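N-acetylmuramoyl-L-alanine amidase domain-containing protein SAOUHSC_02979 (Staphylococcus aureus, PDB 5T1Q) probably acts as a secreted amidase that cuts bacterial cell-wall peptidoglycan, the chain being the part that carries its glucosaminidase-like and CHAP domains. Local coordinates at residues I74-Q88 / E147-G159. Sequence-based numbering, arbitrary orientation.
Sequences IGQDNDIYASVMIAQ and ESLKDYSDLIKNG
In the helical, lysozyme-clan glucosaminidase-like domain, helix 145-158 packs across the turn that joins helix 58-78 to helix 82-93, and Y152 reaches from it between Q88 and M85. The phenol OH of Y152 donates a hydrogen bond to OE1 of Q88, with OH and OE1 2.6 Å apart; the donor is tilted 26° from the carbonyl plane, and amide and ring stand 80° apart. The other end of that amide, NE2, is hydrogen-bonded to Y195 OH, so a bond at each end fixes the amide's rotation. M85, modelled as selenomethionine, runs extended past the ring in the opposite sense: its CG lies 3.6 Å from Y152 CE2, and SE sits obliquely, 5.0 Å from the ring centroid, in a Met-aromatic contact. With CG anti to the backbone N (chi1 179°) and the chain straight beyond, its CE arrives at L149, 3.7 Å from CD2. I74 CD1 meets L149 CB from the neighbouring helix. Beside them, I74 CG2 and I80 CD1 both close on S153 CB, the former at 3.7 Å; S153 OG is turned back to K150 O, leaving its methylene to the two isoleucines. At the turn, the bent chain of K157 lays CD 3.1 Å from N78 O. Its NZ is 4.1 Å from D79 OD2, too far for a salt bridge; that carboxylate oxygen bonds S173 OG instead, while K157 also makes a cation-pi contact with W171. The arrangement is that of two consecutive helices and the short turn between them, packed against a third helix, consistent with the alpha-helical core of a lysozyme-like domain.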
loop_
_atom_site.group_PDB
_atom_site.type_symbol
_atom_site.label_atom_id
_atom_site.label_comp_id
_atom_site.label_asym_id
_atom_site.label_seq_id
_atom_site.Cartn_x
_atom_site.Cartn_y
_atom_site.Cartn_z
ATOM N N ILE A 74 9.919 -15.551 -18.101
ATOM C CA ILE A 74 9.907 -16.355 -16.869
ATOM C C ILE A 74 8.578 -17.114 -16.730
ATOM O O ILE A 74 8.574 -18.294 -16.365
ATOM C CB ILE A 74 10.208 -15.504 -15.618
ATOM C CG1 ILE A 74 11.700 -15.149 -15.597
ATOM C CG2 ILE A 74 9.859 -16.262 -14.339
ATOM C CD1 ILE A 74 12.106 -14.183 -14.503
ATOM N N GLY A 75 7.473 -16.457 -17.069
ATOM C CA GLY A 75 6.158 -17.087 -17.013
ATOM C C GLY A 75 6.024 -18.324 -17.892
ATOM O O GLY A 75 5.660 -19.400 -17.405
ATOM N N GLN A 76 6.342 -18.180 -19.180
ATOM C CA GLN A 76 6.233 -19.294 -20.140
ATOM C C GLN A 76 7.131 -20.478 -19.799
ATOM O O GLN A 76 6.700 -21.629 -19.872
ATOM C CB GLN A 76 6.563 -18.823 -21.570
ATOM C CG GLN A 76 5.606 -17.776 -22.124
ATOM C CD GLN A 76 4.192 -18.295 -22.298
ATOM O OE1 GLN A 76 3.239 -17.713 -21.789
ATOM N NE2 GLN A 76 4.056 -19.408 -22.988
ATOM N N ASP A 77 8.372 -20.178 -19.426
ATOM C CA ASP A 77 9.368 -21.208 -19.118
ATOM C C ASP A 77 9.081 -21.995 -17.836
ATOM O O ASP A 77 9.170 -23.219 -17.829
ATOM C CB ASP A 77 10.782 -20.595 -19.039
ATOM C CG ASP A 77 11.292 -20.072 -20.398
ATOM O OD1 ASP A 77 10.653 -20.315 -21.451
ATOM O OD2 ASP A 77 12.363 -19.424 -20.413
ATOM N N ASN A 78 8.721 -21.293 -16.765
ATOM C CA ASN A 78 8.504 -21.927 -15.467
ATOM C C ASN A 78 7.049 -22.199 -15.072
ATOM O O ASN A 78 6.798 -22.499 -13.919
ATOM C CB ASN A 78 9.201 -21.093 -14.397
ATOM C CG ASN A 78 10.704 -21.059 -14.582
ATOM O OD1 ASN A 78 11.366 -22.088 -14.536
ATOM N ND2 ASN A 78 11.252 -19.869 -14.770
ATOM N N ASP A 79 6.103 -22.115 -16.009
ATOM C CA ASP A 79 4.684 -22.409 -15.712
ATOM C C ASP A 79 4.058 -21.447 -14.669
ATOM O O ASP A 79 3.319 -21.871 -13.776
ATOM C CB ASP A 79 4.561 -23.873 -15.232
ATOM C CG ASP A 79 3.135 -24.389 -15.234
ATOM O OD1 ASP A 79 2.328 -23.920 -16.059
ATOM O OD2 ASP A 79 2.835 -25.302 -14.430
ATOM N N ILE A 80 4.355 -20.155 -14.797
ATOM C CA ILE A 80 3.859 -19.122 -13.871
ATOM C C ILE A 80 3.061 -18.048 -14.620
ATOM O O ILE A 80 3.394 -17.701 -15.760
ATOM C CB ILE A 80 5.050 -18.451 -13.125
ATOM C CG1 ILE A 80 5.742 -19.471 -12.212
ATOM C CG2 ILE A 80 4.594 -17.238 -12.308
ATOM C CD1 ILE A 80 7.014 -18.966 -11.556
ATOM N N TYR A 81 1.990 -17.552 -13.992
ATOM C CA TYR A 81 1.231 -16.430 -14.558
ATOM C C TYR A 81 2.073 -15.175 -14.407
ATOM O O TYR A 81 2.338 -14.734 -13.285
ATOM C CB TYR A 81 -0.093 -16.191 -13.830
ATOM C CG TYR A 81 -1.216 -17.118 -14.210
ATOM C CD1 TYR A 81 -2.027 -16.843 -15.321
ATOM C CD2 TYR A 81 -1.516 -18.228 -13.440
ATOM C CE1 TYR A 81 -3.077 -17.683 -15.670
ATOM C CE2 TYR A 81 -2.563 -19.074 -13.782
ATOM C CZ TYR A 81 -3.336 -18.801 -14.894
ATOM O OH TYR A 81 -4.368 -19.650 -15.218
ATOM N N ALA A 82 2.503 -14.609 -15.531
ATOM C CA ALA A 82 3.273 -13.370 -15.522
ATOM C C ALA A 82 2.450 -12.249 -14.868
ATOM O O ALA A 82 2.988 -11.362 -14.201
ATOM C CB ALA A 82 3.655 -12.987 -16.946
ATOM N N SER A 83 1.137 -12.303 -15.074
ATOM C CA SER A 83 0.218 -11.325 -14.499
ATOM C C SER A 83 0.255 -11.329 -12.980
ATOM O O SER A 83 0.263 -10.269 -12.353
ATOM C CB SER A 83 -1.199 -11.607 -14.994
ATOM O OG SER A 83 -1.497 -12.974 -14.824
ATOM N N VAL A 84 0.260 -12.519 -12.385
ATOM C CA VAL A 84 0.324 -12.636 -10.939
ATOM C C VAL A 84 1.686 -12.116 -10.478
ATOM O O VAL A 84 1.766 -11.340 -9.535
ATOM C CB VAL A 84 0.061 -14.088 -10.464
ATOM C CG1 VAL A 84 0.277 -14.235 -8.960
ATOM C CG2 VAL A 84 -1.355 -14.517 -10.829
HETATM N N MSE A 85 2.739 -12.500 -11.187
HETATM C CA MSE A 85 4.102 -12.085 -10.840
HETATM C C MSE A 85 4.283 -10.575 -10.916
HETATM O O MSE A 85 4.888 -9.970 -10.023
HETATM C CB MSE A 85 5.068 -12.821 -11.771
HETATM C CG MSE A 85 6.535 -12.460 -11.550
HETATM SE SE MSE A 85 7.638 -13.650 -12.678
HETATM C CE MSE A 85 9.418 -13.049 -12.096
ATOM N N ILE A 86 3.768 -9.957 -11.975
ATOM C CA ILE A 86 3.900 -8.516 -12.151
ATOM C C ILE A 86 3.066 -7.770 -11.095
ATOM O O ILE A 86 3.497 -6.743 -10.570
ATOM C CB ILE A 86 3.496 -8.071 -13.572
ATOM C CG1 ILE A 86 4.465 -8.657 -14.600
ATOM C CG2 ILE A 86 3.514 -6.552 -13.672
ATOM C CD1 ILE A 86 4.029 -8.482 -16.037
ATOM N N ALA A 87 1.880 -8.298 -10.805
ATOM C CA ALA A 87 0.999 -7.706 -9.822
ATOM C C ALA A 87 1.623 -7.759 -8.438
ATOM O O ALA A 87 1.540 -6.781 -7.689
ATOM C CB ALA A 87 -0.344 -8.408 -9.827
ATOM N N GLN A 88 2.233 -8.901 -8.094
ATOM C CA GLN A 88 2.905 -9.034 -6.808
ATOM C C GLN A 88 4.087 -8.070 -6.722
ATOM O O GLN A 88 4.305 -7.462 -5.670
ATOM C CB GLN A 88 3.348 -10.479 -6.527
ATOM C CG GLN A 88 2.217 -11.379 -6.068
ATOM C CD GLN A 88 2.700 -12.700 -5.483
ATOM O OE1 GLN A 88 2.895 -13.681 -6.199
ATOM N NE2 GLN A 88 2.800 -12.751 -4.164
ATOM N N GLU A 147 18.255 -10.985 -10.229
ATOM C CA GLU A 147 18.200 -12.083 -9.264
ATOM C C GLU A 147 16.897 -12.099 -8.456
ATOM O O GLU A 147 16.529 -13.136 -7.920
ATOM C CB GLU A 147 19.410 -12.069 -8.307
ATOM C CG GLU A 147 20.784 -12.306 -8.950
ATOM C CD GLU A 147 21.407 -11.065 -9.593
ATOM O OE1 GLU A 147 22.379 -11.216 -10.375
ATOM O OE2 GLU A 147 20.941 -9.937 -9.315
ATOM N N SER A 148 16.216 -10.954 -8.355
ATOM C CA SER A 148 14.942 -10.880 -7.627
ATOM C C SER A 148 13.836 -11.612 -8.384
ATOM O O SER A 148 13.112 -12.418 -7.805
ATOM C CB SER A 148 14.539 -9.421 -7.387
ATOM O OG SER A 148 13.319 -9.328 -6.665
ATOM N N LEU A 149 13.710 -11.314 -9.673
ATOM C CA LEU A 149 12.721 -11.962 -10.544
ATOM C C LEU A 149 12.937 -13.480 -10.584
ATOM O O LEU A 149 11.976 -14.258 -10.540
ATOM C CB LEU A 149 12.829 -11.402 -11.965
ATOM C CG LEU A 149 12.504 -9.915 -12.181
ATOM C CD1 LEU A 149 13.079 -9.404 -13.500
ATOM C CD2 LEU A 149 11.007 -9.669 -12.110
ATOM N N LYS A 150 14.207 -13.881 -10.697
ATOM C CA LYS A 150 14.604 -15.297 -10.718
ATOM C C LYS A 150 14.266 -15.956 -9.368
ATOM O O LYS A 150 13.720 -17.064 -9.328
ATOM C CB LYS A 150 16.119 -15.397 -11.008
ATOM C CG LYS A 150 16.773 -16.783 -11.010
ATOM C CD LYS A 150 16.236 -17.699 -12.099
ATOM C CE LYS A 150 17.281 -18.718 -12.549
ATOM N NZ LYS A 150 17.836 -19.573 -11.462
ATOM N N ASP A 151 14.545 -15.250 -8.273
ATOM C CA ASP A 151 14.326 -15.804 -6.942
ATOM C C ASP A 151 12.829 -15.979 -6.630
ATOM O O ASP A 151 12.438 -16.909 -5.907
ATOM C CB ASP A 151 15.028 -14.956 -5.883
ATOM C CG ASP A 151 15.250 -15.708 -4.579
ATOM O OD1 ASP A 151 15.471 -16.935 -4.628
ATOM O OD2 ASP A 151 15.229 -15.064 -3.507
ATOM N N TYR A 152 11.994 -15.103 -7.180
ATOM C CA TYR A 152 10.542 -15.235 -7.017
ATOM C C TYR A 152 10.069 -16.515 -7.687
ATOM O O TYR A 152 9.315 -17.284 -7.101
ATOM C CB TYR A 152 9.796 -14.044 -7.634
ATOM C CG TYR A 152 8.293 -14.267 -7.745
ATOM C CD1 TYR A 152 7.450 -14.008 -6.670
ATOM C CD2 TYR A 152 7.727 -14.757 -8.923
ATOM C CE1 TYR A 152 6.087 -14.219 -6.764
ATOM C CE2 TYR A 152 6.367 -14.978 -9.027
ATOM C CZ TYR A 152 5.551 -14.705 -7.946
ATOM O OH TYR A 152 4.201 -14.907 -8.047
ATOM N N SER A 153 10.508 -16.722 -8.929
ATOM C CA SER A 153 10.129 -17.909 -9.693
ATOM C C SER A 153 10.613 -19.179 -8.997
ATOM O O SER A 153 9.905 -20.180 -8.985
ATOM C CB SER A 153 10.677 -17.849 -11.117
ATOM O OG SER A 153 12.090 -17.843 -11.111
ATOM N N ASP A 154 11.801 -19.122 -8.401
ATOM C CA ASP A 154 12.345 -20.263 -7.663
ATOM C C ASP A 154 11.522 -20.574 -6.418
ATOM O O ASP A 154 11.353 -21.739 -6.068
ATOM C CB ASP A 154 13.815 -20.032 -7.281
ATOM C CG ASP A 154 14.763 -20.137 -8.479
ATOM O OD1 ASP A 154 14.299 -20.428 -9.603
ATOM O OD2 ASP A 154 15.987 -19.945 -8.292
ATOM N N LEU A 155 11.007 -19.535 -5.760
ATOM C CA LEU A 155 10.183 -19.726 -4.566
ATOM C C LEU A 155 8.870 -20.418 -4.917
ATOM O O LEU A 155 8.474 -21.376 -4.252
ATOM C CB LEU A 155 9.888 -18.390 -3.879
ATOM C CG LEU A 155 9.074 -18.453 -2.580
ATOM C CD1 LEU A 155 9.773 -19.299 -1.533
ATOM C CD2 LEU A 155 8.823 -17.053 -2.057
ATOM N N ILE A 156 8.204 -19.934 -5.964
ATOM C CA ILE A 156 6.925 -20.506 -6.393
ATOM C C ILE A 156 7.067 -21.967 -6.850
ATOM O O ILE A 156 6.193 -22.794 -6.579
ATOM C CB ILE A 156 6.297 -19.693 -7.553
ATOM C CG1 ILE A 156 6.011 -18.233 -7.134
ATOM C CG2 ILE A 156 5.024 -20.358 -8.066
ATOM C CD1 ILE A 156 5.050 -18.077 -5.971
ATOM N N LYS A 157 8.163 -22.272 -7.539
ATOM C CA LYS A 157 8.389 -23.623 -8.073
ATOM C C LYS A 157 8.928 -24.616 -7.066
ATOM O O LYS A 157 8.491 -25.751 -7.063
ATOM C CB LYS A 157 9.308 -23.572 -9.306
ATOM C CG LYS A 157 8.745 -22.738 -10.453
ATOM C CD LYS A 157 7.399 -23.234 -10.974
ATOM C CE LYS A 157 7.544 -24.554 -11.715
ATOM N NZ LYS A 157 6.242 -25.122 -12.159
ATOM N N ASN A 158 9.848 -24.186 -6.200
ATOM C CA ASN A 158 10.473 -25.080 -5.210
ATOM C C ASN A 158 9.813 -25.074 -3.827
ATOM O O ASN A 158 9.960 -26.028 -3.073
ATOM C CB ASN A 158 11.953 -24.725 -5.065
ATOM C CG ASN A 158 12.694 -24.778 -6.387
ATOM O OD1 ASN A 158 12.434 -25.640 -7.218
ATOM N ND2 ASN A 158 13.623 -23.853 -6.586
ATOM N N GLY A 159 9.131 -23.989 -3.476
ATOM C CA GLY A 159 8.431 -23.912 -2.192
ATOM C C GLY A 159 9.321 -23.752 -0.976
ATOM O O GLY A 159 10.348 -23.070 -1.036
#